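Local coordinates for protein peptidase M3B, oligoendopeptidase F (Enterococcus faecium, PDB 2QR4) that probably cleaves short peptides as a metal-dependent endopeptidase of the M3 family, in line with its assignment as an oligoendopeptidase F, at residues A[238-249]-A[498-506]; A[309-317]-A[527-535]. All coordinates share one frame; numbering follows the deposited sequence.

Contact 1: A[238-249]-A[498-506]; sequences SLSNNHIPESVY and YNYYVFQYS
Tyr-249 lays its ring obliquely against Phe-503, with the two planes turned 38° apart. CD2 of Tyr-249 sits over the centre of one face of the Phe-503 ring, 3.6 Å from Phe-503 CG. Phe-503 CB in turn makes an off-centre CH-pi contact with the Tyr-249 ring. The opposite face of Phe-503 carries CG of its neighbour Gln-504, so the ring is held from both faces. CG of Phe-503 stands between the backbone N and the carbonyl carbon (chi1 81°), a crowded position that turns the ring toward 238-249. Aliphatic groups fill in round it. Val-248 CG2 touches the rim, 3.7 Å from Phe-503 CE1, and Ile-244 CD1 also lies near the ring plane. Leu-239 CD1 is 3.8 Å from Phe-503 CE2 and reaches on to Tyr-500 CB.

Tyr-500 completes an aromatic cluster with Tyr-249 and Phe-503. Tyr-249 OH meets its edge, 3.4 Å from Tyr-500 CD1. The cluster lies inside the M3 peptidase family region and joins the tyrosine-rich loop before helix 503-520 to helix 246-258. Leu-239 and Ser-238 bring in the end of helix 234-240. A Schellman motif with His-243 as C-prime residue ends that helix.

Tyr-249 OH is buried but well supplied. Tyr-249 OH accepts a hydrogen bond from a water 2.7 Å away, and it also bonds to Ala-443 O on helix 418-454. The same water weakly accepts from Phe-503 N. At the other end of the contact, Ser-238 OG donates to Asn-499 O at 2.5 Å. The C=O...OG angle is 139°, with the hydroxyl above the carbonyl plane. The next residue, Tyr-500, gives its backbone N to Glu-446.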
loop_
_atom_site.group_PDB
_atom_site.type_symbol
_atom_site.label_atom_id
_atom_site.label_comp_id
_atom_site.label_asym_id
_atom_site.label_seq_id
_atom_site.Cartn_x
_atom_site.Cartn_y
_atom_site.Cartn_z
ATOM N N SER A 238 -16.662 -2.362 -12.266
ATOM C CA SER A 238 -17.146 -3.162 -11.140
ATOM C C SER A 238 -18.567 -3.668 -11.359
ATOM O O SER A 238 -18.853 -4.829 -11.114
ATOM C CB SER A 238 -17.098 -2.368 -9.844
ATOM O OG SER A 238 -17.501 -3.185 -8.763
ATOM N N LEU A 239 -19.454 -2.797 -11.821
ATOM C CA LEU A 239 -20.855 -3.166 -12.004
ATOM C C LEU A 239 -21.069 -4.133 -13.168
ATOM O O LEU A 239 -21.981 -4.960 -13.136
ATOM C CB LEU A 239 -21.722 -1.913 -12.192
ATOM C CG LEU A 239 -22.267 -1.215 -10.940
ATOM C CD1 LEU A 239 -21.183 -0.865 -9.924
ATOM C CD2 LEU A 239 -23.035 0.031 -11.347
ATOM N N SER A 240 -20.238 -4.040 -14.201
ATOM C CA SER A 240 -20.458 -4.878 -15.379
ATOM C C SER A 240 -20.381 -6.357 -15.034
ATOM O O SER A 240 -21.190 -7.146 -15.506
ATOM C CB SER A 240 -19.471 -4.566 -16.507
ATOM O OG SER A 240 -18.222 -5.184 -16.256
ATOM N N ASN A 241 -19.414 -6.746 -14.212
ATOM C CA ASN A 241 -19.243 -8.168 -13.957
ATOM C C ASN A 241 -20.422 -8.782 -13.204
ATOM O O ASN A 241 -20.446 -9.985 -12.957
ATOM C CB ASN A 241 -17.889 -8.480 -13.301
ATOM C CG ASN A 241 -17.847 -8.124 -11.838
ATOM O OD1 ASN A 241 -18.769 -8.436 -11.090
ATOM N ND2 ASN A 241 -16.761 -7.484 -11.414
ATOM N N ASN A 242 -21.404 -7.944 -12.868
ATOM C CA ASN A 242 -22.679 -8.407 -12.303
ATOM C C ASN A 242 -23.852 -7.994 -13.198
ATOM O O ASN A 242 -25.017 -8.081 -12.800
ATOM C CB ASN A 242 -22.909 -7.811 -10.923
ATOM C CG ASN A 242 -22.174 -8.554 -9.837
ATOM O OD1 ASN A 242 -21.100 -8.133 -9.391
ATOM N ND2 ASN A 242 -22.747 -9.672 -9.402
ATOM N N HIS A 243 -23.534 -7.519 -14.399
ATOM C CA HIS A 243 -24.544 -7.082 -15.370
ATOM C C HIS A 243 -25.484 -6.026 -14.793
ATOM O O HIS A 243 -26.661 -5.954 -15.147
ATOM C CB HIS A 243 -25.307 -8.280 -15.941
ATOM C CG HIS A 243 -24.412 -9.414 -16.331
ATOM N ND1 HIS A 243 -24.087 -10.438 -15.465
ATOM C CD2 HIS A 243 -23.738 -9.663 -17.479
ATOM C CE1 HIS A 243 -23.261 -11.274 -16.067
ATOM N NE2 HIS A 243 -23.035 -10.828 -17.290
ATOM N N ILE A 244 -24.943 -5.197 -13.906
ATOM C CA ILE A 244 -25.676 -4.051 -13.396
ATOM C C ILE A 244 -25.366 -2.860 -14.286
ATOM O O ILE A 244 -24.221 -2.465 -14.410
ATOM C CB ILE A 244 -25.273 -3.732 -11.956
ATOM C CG1 ILE A 244 -25.501 -4.964 -11.076
ATOM C CG2 ILE A 244 -26.055 -2.525 -11.437
ATOM C CD1 ILE A 244 -25.067 -4.788 -9.636
ATOM N N PRO A 245 -26.388 -2.312 -14.949
ATOM C CA PRO A 245 -26.159 -1.109 -15.743
ATOM C C PRO A 245 -25.806 0.051 -14.816
ATOM O O PRO A 245 -26.316 0.117 -13.698
ATOM C CB PRO A 245 -27.527 -0.842 -16.396
ATOM C CG PRO A 245 -28.352 -2.075 -16.166
ATOM C CD PRO A 245 -27.786 -2.785 -14.990
ATOM N N GLU A 246 -24.941 0.955 -15.271
ATOM C CA GLU A 246 -24.571 2.132 -14.485
ATOM C C GLU A 246 -25.799 2.967 -14.082
ATOM O O GLU A 246 -25.792 3.653 -13.061
ATOM C CB GLU A 246 -23.582 3.009 -15.261
ATOM C CG GLU A 246 -22.172 2.435 -15.360
ATOM C CD GLU A 246 -21.137 3.512 -15.651
ATOM O OE1 GLU A 246 -20.519 4.025 -14.691
ATOM O OE2 GLU A 246 -20.955 3.869 -16.833
ATOM N N SER A 247 -26.858 2.900 -14.884
ATOM C CA SER A 247 -28.054 3.666 -14.606
ATOM C C SER A 247 -28.701 3.326 -13.257
ATOM O O SER A 247 -29.367 4.174 -12.690
ATOM C CB SER A 247 -29.073 3.451 -15.707
ATOM O OG SER A 247 -29.534 2.117 -15.662
ATOM N N VAL A 248 -28.550 2.105 -12.736
ATOM C CA VAL A 248 -29.131 1.869 -11.423
ATOM C C VAL A 248 -28.429 2.737 -10.379
ATOM O O VAL A 248 -29.070 3.274 -9.480
ATOM C CB VAL A 248 -29.228 0.365 -10.975
ATOM C CG1 VAL A 248 -29.326 -0.586 -12.165
ATOM C CG2 VAL A 248 -28.104 -0.005 -10.075
ATOM N N TYR A 249 -27.125 2.920 -10.537
ATOM C CA TYR A 249 -26.340 3.730 -9.606
ATOM C C TYR A 249 -26.709 5.225 -9.720
ATOM O O TYR A 249 -26.894 5.899 -8.701
ATOM C CB TYR A 249 -24.853 3.517 -9.891
ATOM C CG TYR A 249 -23.880 3.731 -8.748
ATOM C CD1 TYR A 249 -23.621 5.009 -8.227
ATOM C CD2 TYR A 249 -23.164 2.654 -8.227
ATOM C CE1 TYR A 249 -22.676 5.190 -7.195
ATOM C CE2 TYR A 249 -22.233 2.823 -7.199
ATOM C CZ TYR A 249 -21.986 4.076 -6.692
ATOM O OH TYR A 249 -21.050 4.188 -5.683
ATOM N N TYR A 498 -13.546 -1.929 -0.783
ATOM C CA TYR A 498 -14.149 -2.945 -1.626
ATOM C C TYR A 498 -14.116 -2.355 -3.027
ATOM O O TYR A 498 -13.136 -1.713 -3.403
ATOM C CB TYR A 498 -15.569 -3.241 -1.164
ATOM C CG TYR A 498 -15.621 -3.997 0.151
ATOM C CD1 TYR A 498 -14.558 -3.944 1.049
ATOM C CD2 TYR A 498 -16.729 -4.754 0.501
ATOM C CE1 TYR A 498 -14.590 -4.628 2.254
ATOM C CE2 TYR A 498 -16.773 -5.446 1.711
ATOM C CZ TYR A 498 -15.698 -5.373 2.578
ATOM O OH TYR A 498 -15.734 -6.054 3.768
ATOM N N ASN A 499 -15.178 -2.535 -3.794
ATOM C CA ASN A 499 -15.172 -2.072 -5.177
ATOM C C ASN A 499 -16.595 -1.735 -5.634
ATOM O O ASN A 499 -17.248 -2.517 -6.323
ATOM C CB ASN A 499 -14.546 -3.156 -6.078
ATOM C CG ASN A 499 -14.192 -2.644 -7.465
ATOM O OD1 ASN A 499 -14.215 -1.439 -7.723
ATOM N ND2 ASN A 499 -13.866 -3.563 -8.368
ATOM N N TYR A 500 -17.083 -0.577 -5.236
ATOM C CA TYR A 500 -18.448 -0.213 -5.554
ATOM C C TYR A 500 -19.435 -1.232 -4.991
ATOM O O TYR A 500 -20.260 -1.799 -5.704
ATOM C CB TYR A 500 -18.606 -0.083 -7.058
ATOM C CG TYR A 500 -18.068 1.217 -7.588
ATOM C CD1 TYR A 500 -18.809 2.388 -7.486
ATOM C CD2 TYR A 500 -16.829 1.281 -8.196
ATOM C CE1 TYR A 500 -18.326 3.577 -7.972
ATOM C CE2 TYR A 500 -16.342 2.472 -8.694
ATOM C CZ TYR A 500 -17.097 3.617 -8.580
ATOM O OH TYR A 500 -16.625 4.810 -9.085
ATOM N N TYR A 501 -19.352 -1.428 -3.688
ATOM C CA TYR A 501 -20.157 -2.407 -2.998
ATOM C C TYR A 501 -21.338 -1.777 -2.259
ATOM O O TYR A 501 -22.461 -2.280 -2.357
ATOM C CB TYR A 501 -19.266 -3.146 -2.021
ATOM C CG TYR A 501 -19.897 -4.256 -1.238
ATOM C CD1 TYR A 501 -19.936 -5.539 -1.747
ATOM C CD2 TYR A 501 -20.382 -4.038 0.043
ATOM C CE1 TYR A 501 -20.470 -6.579 -1.022
ATOM C CE2 TYR A 501 -20.919 -5.064 0.785
ATOM C CZ TYR A 501 -20.961 -6.342 0.246
ATOM O OH TYR A 501 -21.493 -7.391 0.964
ATOM N N VAL A 502 -21.098 -0.673 -1.547
ATOM C CA VAL A 502 -22.122 -0.118 -0.636
ATOM C C VAL A 502 -23.467 0.294 -1.240
ATOM O O VAL A 502 -24.474 0.221 -0.548
ATOM C CB VAL A 502 -21.614 1.089 0.187
ATOM C CG1 VAL A 502 -20.659 0.642 1.245
ATOM C CG2 VAL A 502 -21.002 2.134 -0.724
ATOM N N PHE A 503 -23.498 0.737 -2.496
ATOM C CA PHE A 503 -24.763 1.214 -3.065
ATOM C C PHE A 503 -25.803 0.121 -3.059
ATOM O O PHE A 503 -27.002 0.394 -3.082
ATOM C CB PHE A 503 -24.599 1.753 -4.486
ATOM C CG PHE A 503 -24.568 0.693 -5.557
ATOM C CD1 PHE A 503 -25.661 0.508 -6.400
ATOM C CD2 PHE A 503 -23.424 -0.087 -5.761
ATOM C CE1 PHE A 503 -25.628 -0.467 -7.417
ATOM C CE2 PHE A 503 -23.374 -1.056 -6.765
ATOM C CZ PHE A 503 -24.476 -1.258 -7.593
ATOM N N GLN A 504 -25.348 -1.124 -3.028
ATOM C CA GLN A 504 -26.290 -2.231 -3.072
ATOM C C GLN A 504 -27.164 -2.321 -1.827
ATOM O O GLN A 504 -28.261 -2.877 -1.882
ATOM C CB GLN A 504 -25.573 -3.547 -3.367
ATOM C CG GLN A 504 -25.198 -3.645 -4.837
ATOM C CD GLN A 504 -24.235 -4.766 -5.147
ATOM O OE1 GLN A 504 -23.063 -4.723 -4.763
ATOM N NE2 GLN A 504 -24.721 -5.773 -5.867
ATOM N N TYR A 505 -26.698 -1.764 -0.713
ATOM C CA TYR A 505 -27.532 -1.738 0.482
ATOM C C TYR A 505 -28.794 -0.921 0.213
ATOM O O TYR A 505 -29.870 -1.303 0.615
ATOM C CB TYR A 505 -26.793 -1.144 1.681
ATOM C CG TYR A 505 -25.674 -1.994 2.234
ATOM C CD1 TYR A 505 -25.907 -3.259 2.743
ATOM C CD2 TYR A 505 -24.385 -1.505 2.281
ATOM C CE1 TYR A 505 -24.864 -4.024 3.262
ATOM C CE2 TYR A 505 -23.355 -2.249 2.795
ATOM C CZ TYR A 505 -23.583 -3.492 3.280
ATOM O OH TYR A 505 -22.499 -4.188 3.763
ATOM N N SER A 506 -28.640 0.201 -0.478
ATOM C CA SER A 506 -29.738 1.136 -0.693
ATOM C C SER A 506 -30.701 0.709 -1.798
ATOM O O SER A 506 -31.903 0.974 -1.713
ATOM C CB SER A 506 -29.179 2.520 -1.010
ATOM O OG SER A 506 -28.163 2.849 -0.091
HETATM O O HOH W 1 -20.920 1.999 -4.163
#

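Contact 2: A[309-317]-A[527-535]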
loop_
_atom_site.group_PDB
_atom_site.type_symbol
_atom_site.label_atom_id
_atom_site.label_comp_id
_atom_site.label_asym_id
_atom_site.label_seq_id
_atom_site.Cartn_x
_atom_site.Cartn_y
_atom_site.Cartn_z
ATOM N N LEU A 309 -46.823 -12.446 8.812
ATOM C CA LEU A 309 -46.377 -13.004 7.538
ATOM C C LEU A 309 -47.495 -13.641 6.707
ATOM O O LEU A 309 -47.258 -14.074 5.586
ATOM C CB LEU A 309 -45.260 -14.024 7.772
ATOM C CG LEU A 309 -43.827 -13.502 7.901
ATOM C CD1 LEU A 309 -43.785 -12.020 8.210
ATOM C CD2 LEU A 309 -43.072 -14.300 8.952
ATOM N N LYS A 310 -48.711 -13.684 7.237
ATOM C CA LYS A 310 -49.824 -14.299 6.509
ATOM C C LYS A 310 -49.956 -13.854 5.036
ATOM O O LYS A 310 -50.186 -14.694 4.163
ATOM C CB LYS A 310 -51.148 -14.115 7.261
ATOM C CG LYS A 310 -52.255 -15.061 6.807
ATOM C CD LYS A 310 -53.460 -15.002 7.738
ATOM C CE LYS A 310 -53.070 -15.334 9.178
ATOM N NZ LYS A 310 -54.214 -15.200 10.130
ATOM N N PRO A 311 -49.815 -12.539 4.756
ATOM C CA PRO A 311 -49.866 -12.051 3.370
ATOM C C PRO A 311 -48.898 -12.785 2.438
ATOM O O PRO A 311 -49.060 -12.735 1.218
ATOM C CB PRO A 311 -49.451 -10.580 3.501
ATOM C CG PRO A 311 -49.847 -10.199 4.873
ATOM C CD PRO A 311 -49.628 -11.431 5.712
HETATM N N MSE A 312 -47.901 -13.450 3.013
HETATM C CA MSE A 312 -46.992 -14.301 2.254
HETATM C C MSE A 312 -47.696 -15.513 1.650
HETATM O O MSE A 312 -47.211 -16.095 0.684
HETATM C CB MSE A 312 -45.840 -14.777 3.139
HETATM C CG MSE A 312 -44.900 -13.685 3.621
HETATM SE SE MSE A 312 -44.177 -12.608 2.167
HETATM C CE MSE A 312 -44.045 -13.980 0.784
ATOM N N GLY A 313 -48.826 -15.903 2.235
ATOM C CA GLY A 313 -49.663 -16.961 1.668
ATOM C C GLY A 313 -49.339 -18.374 2.126
ATOM O O GLY A 313 -48.340 -18.600 2.809
ATOM N N GLU A 314 -50.190 -19.322 1.725
ATOM C CA GLU A 314 -50.082 -20.729 2.138
ATOM C C GLU A 314 -48.711 -21.358 1.874
ATOM O O GLU A 314 -48.049 -21.812 2.812
ATOM C CB GLU A 314 -51.186 -21.578 1.492
ATOM C CG GLU A 314 -52.457 -21.726 2.331
ATOM N N GLU A 315 -48.289 -21.394 0.609
ATOM C CA GLU A 315 -46.979 -21.948 0.264
ATOM C C GLU A 315 -45.878 -21.478 1.222
ATOM O O GLU A 315 -45.236 -22.298 1.888
ATOM C CB GLU A 315 -46.595 -21.604 -1.179
ATOM C CG GLU A 315 -46.858 -22.713 -2.188
ATOM C CD GLU A 315 -45.821 -22.741 -3.309
ATOM O OE1 GLU A 315 -46.211 -22.854 -4.491
ATOM O OE2 GLU A 315 -44.613 -22.652 -3.008
ATOM N N TYR A 316 -45.674 -20.162 1.287
ATOM C CA TYR A 316 -44.632 -19.557 2.129
ATOM C C TYR A 316 -44.700 -19.970 3.601
ATOM O O TYR A 316 -43.678 -20.311 4.204
ATOM C CB TYR A 316 -44.684 -18.028 2.028
ATOM C CG TYR A 316 -43.483 -17.332 2.632
ATOM C CD1 TYR A 316 -42.437 -16.888 1.826
ATOM C CD2 TYR A 316 -43.385 -17.122 4.008
ATOM C CE1 TYR A 316 -41.332 -16.250 2.370
ATOM C CE2 TYR A 316 -42.282 -16.483 4.561
ATOM C CZ TYR A 316 -41.259 -16.045 3.735
ATOM O OH TYR A 316 -40.148 -15.419 4.270
HETATM N N MSE A 317 -45.901 -19.923 4.177
HETATM C CA MSE A 317 -46.104 -20.276 5.585
HETATM C C MSE A 317 -45.564 -21.660 5.941
HETATM O O MSE A 317 -44.745 -21.794 6.855
HETATM C CB MSE A 317 -47.587 -20.180 5.958
HETATM C CG MSE A 317 -48.144 -18.761 5.923
HETATM SE SE MSE A 317 -47.104 -17.514 7.014
HETATM C CE MSE A 317 -47.410 -18.340 8.754
ATOM N N LEU A 527 -47.505 -11.957 -5.232
ATOM C CA LEU A 527 -47.076 -13.141 -4.489
ATOM C C LEU A 527 -46.326 -14.136 -5.365
ATOM O O LEU A 527 -45.187 -14.501 -5.074
ATOM C CB LEU A 527 -48.277 -13.834 -3.839
ATOM C CG LEU A 527 -48.631 -13.428 -2.406
ATOM C CD1 LEU A 527 -47.389 -13.504 -1.523
ATOM C CD2 LEU A 527 -49.270 -12.036 -2.343
ATOM N N GLU A 528 -46.980 -14.569 -6.438
ATOM C CA GLU A 528 -46.411 -15.553 -7.354
ATOM C C GLU A 528 -45.011 -15.146 -7.804
ATOM O O GLU A 528 -44.087 -15.958 -7.793
ATOM C CB GLU A 528 -47.339 -15.750 -8.561
ATOM C CG GLU A 528 -46.867 -16.778 -9.593
ATOM C CD GLU A 528 -47.793 -16.848 -10.809
ATOM O OE1 GLU A 528 -48.454 -15.828 -11.117
ATOM O OE2 GLU A 528 -47.863 -17.917 -11.458
ATOM N N ASN A 529 -44.860 -13.880 -8.181
ATOM C CA ASN A 529 -43.580 -13.358 -8.654
ATOM C C ASN A 529 -42.498 -13.277 -7.569
ATOM O O ASN A 529 -41.316 -13.512 -7.841
ATOM C CB ASN A 529 -43.772 -11.992 -9.315
ATOM C CG ASN A 529 -44.495 -12.080 -10.644
ATOM O OD1 ASN A 529 -44.874 -13.162 -11.097
ATOM N ND2 ASN A 529 -44.691 -10.935 -11.279
ATOM N N TYR A 530 -42.901 -12.932 -6.348
ATOM C CA TYR A 530 -41.973 -12.930 -5.224
ATOM C C TYR A 530 -41.484 -14.344 -4.929
ATOM O O TYR A 530 -40.294 -14.558 -4.699
ATOM C CB TYR A 530 -42.624 -12.331 -3.978
ATOM C CG TYR A 530 -41.686 -12.201 -2.798
ATOM C CD1 TYR A 530 -40.793 -11.144 -2.717
ATOM C CD2 TYR A 530 -41.695 -13.133 -1.759
ATOM C CE1 TYR A 530 -39.928 -11.012 -1.638
ATOM C CE2 TYR A 530 -40.828 -13.009 -0.668
ATOM C CZ TYR A 530 -39.949 -11.945 -0.620
ATOM O OH TYR A 530 -39.083 -11.792 0.438
ATOM N N LEU A 531 -42.404 -15.306 -4.937
ATOM C CA LEU A 531 -42.049 -16.689 -4.670
ATOM C C LEU A 531 -41.101 -17.205 -5.739
ATOM O O LEU A 531 -40.130 -17.891 -5.431
ATOM C CB LEU A 531 -43.295 -17.582 -4.591
ATOM C CG LEU A 531 -44.344 -17.294 -3.508
ATOM C CD1 LEU A 531 -45.354 -18.442 -3.417
ATOM C CD2 LEU A 531 -43.703 -17.035 -2.150
ATOM N N ALA A 532 -41.381 -16.871 -6.995
ATOM C CA ALA A 532 -40.517 -17.271 -8.108
ATOM C C ALA A 532 -39.128 -16.638 -8.000
ATOM O O ALA A 532 -38.144 -17.200 -8.480
ATOM C CB ALA A 532 -41.163 -16.926 -9.445
ATOM N N TYR A 533 -39.054 -15.468 -7.372
ATOM C CA TYR A 533 -37.768 -14.841 -7.085
ATOM C C TYR A 533 -37.038 -15.591 -5.973
ATOM O O TYR A 533 -35.808 -15.564 -5.891
ATOM C CB TYR A 533 -37.948 -13.372 -6.706
ATOM C CG TYR A 533 -37.134 -12.977 -5.501
ATOM C CD1 TYR A 533 -35.758 -12.824 -5.590
ATOM C CD2 TYR A 533 -37.740 -12.770 -4.270
ATOM C CE1 TYR A 533 -35.003 -12.474 -4.484
ATOM C CE2 TYR A 533 -36.999 -12.417 -3.159
ATOM C CZ TYR A 533 -35.630 -12.272 -3.271
ATOM O OH TYR A 533 -34.884 -11.919 -2.165
ATOM N N LEU A 534 -37.810 -16.253 -5.116
ATOM C CA LEU A 534 -37.251 -17.086 -4.055
ATOM C C LEU A 534 -36.740 -18.398 -4.633
ATOM O O LEU A 534 -35.732 -18.939 -4.181
ATOM C CB LEU A 534 -38.305 -17.368 -2.985
ATOM C CG LEU A 534 -38.823 -16.169 -2.192
ATOM C CD1 LEU A 534 -40.036 -16.568 -1.370
ATOM C CD2 LEU A 534 -37.722 -15.580 -1.306
ATOM N N LYS A 535 -37.444 -18.892 -5.644
ATOM C CA LYS A 535 -37.098 -20.144 -6.309
ATOM C C LYS A 535 -35.923 -19.972 -7.270
ATOM O O LYS A 535 -35.215 -20.928 -7.569
ATOM C CB LYS A 535 -38.319 -20.698 -7.045
ATOM C CG LYS A 535 -39.413 -21.239 -6.126
ATOM C CD LYS A 535 -40.795 -21.069 -6.745
ATOM C CE LYS A 535 -40.795 -21.430 -8.222
ATOM N NZ LYS A 535 -41.916 -20.774 -8.954
#
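Met-312 N donates to Leu-309 O at 2.7 Å within a short 3-10 turn, and the side chain of this selenomethionine crosses to helix 527-535. Its chain bends at chi2 and chi3 and brings CE obliquely to the Tyr-530 ring, 3.6 Å from Tyr-530 CD2. The selenium lies farther off, 5.2 Å from the centroid of the Tyr-530 ring, in an oblique Met-aromatic contact. CG of Tyr-530 is anti to the backbone N (chi1 -176°), which sends the ring toward Met-312.

Helices 313-317 and 527-535 run roughly side by side, their axes 28° apart and 10.7 Å at closest approach. This is helix-to-helix packing in the mostly helical body of an M3 peptidase. Helix 394-414 adds Ile-406 against Met-312 and Thr-402 against Tyr-530.

Tyr-316 turns its ring edge to two leucines. Leu-534 CD1 lies in the ring plane, 4.0 Å from Tyr-316 CE1, while Leu-531 CD2 meets the rim at Tyr-316 CD1. Met-312 CG lies over one face of this ring. Tyr-316 OH is hydrogen-bonded to Asn-403 ND2. Nearer the start of helix 526-536, Leu-527 CD1 packs on backbone oxygens, 3.3 Å from Pro-311 O and close to Met-312 O.

Along the chain, 238-249 comes first and 309-317 second. Segment 498-506 follows and closes contact 1 across 248 intervening residues. Segment 527-535 then closes contact 2 across 209. The two loops therefore cross; neither nests inside the other. Both enclose helices 361-379, 394-414 and 418-454, the first of which carries the HExxH sequence of the family. Contact 1 is buried, about 10 Å from the centre of the chain, while contact 2 is partly buried and farther out. Their centres are about 27 Å apart and they do not touch. Helix 503-520 leads away from contact 1 toward helix 526-536, which forms one side of contact 2.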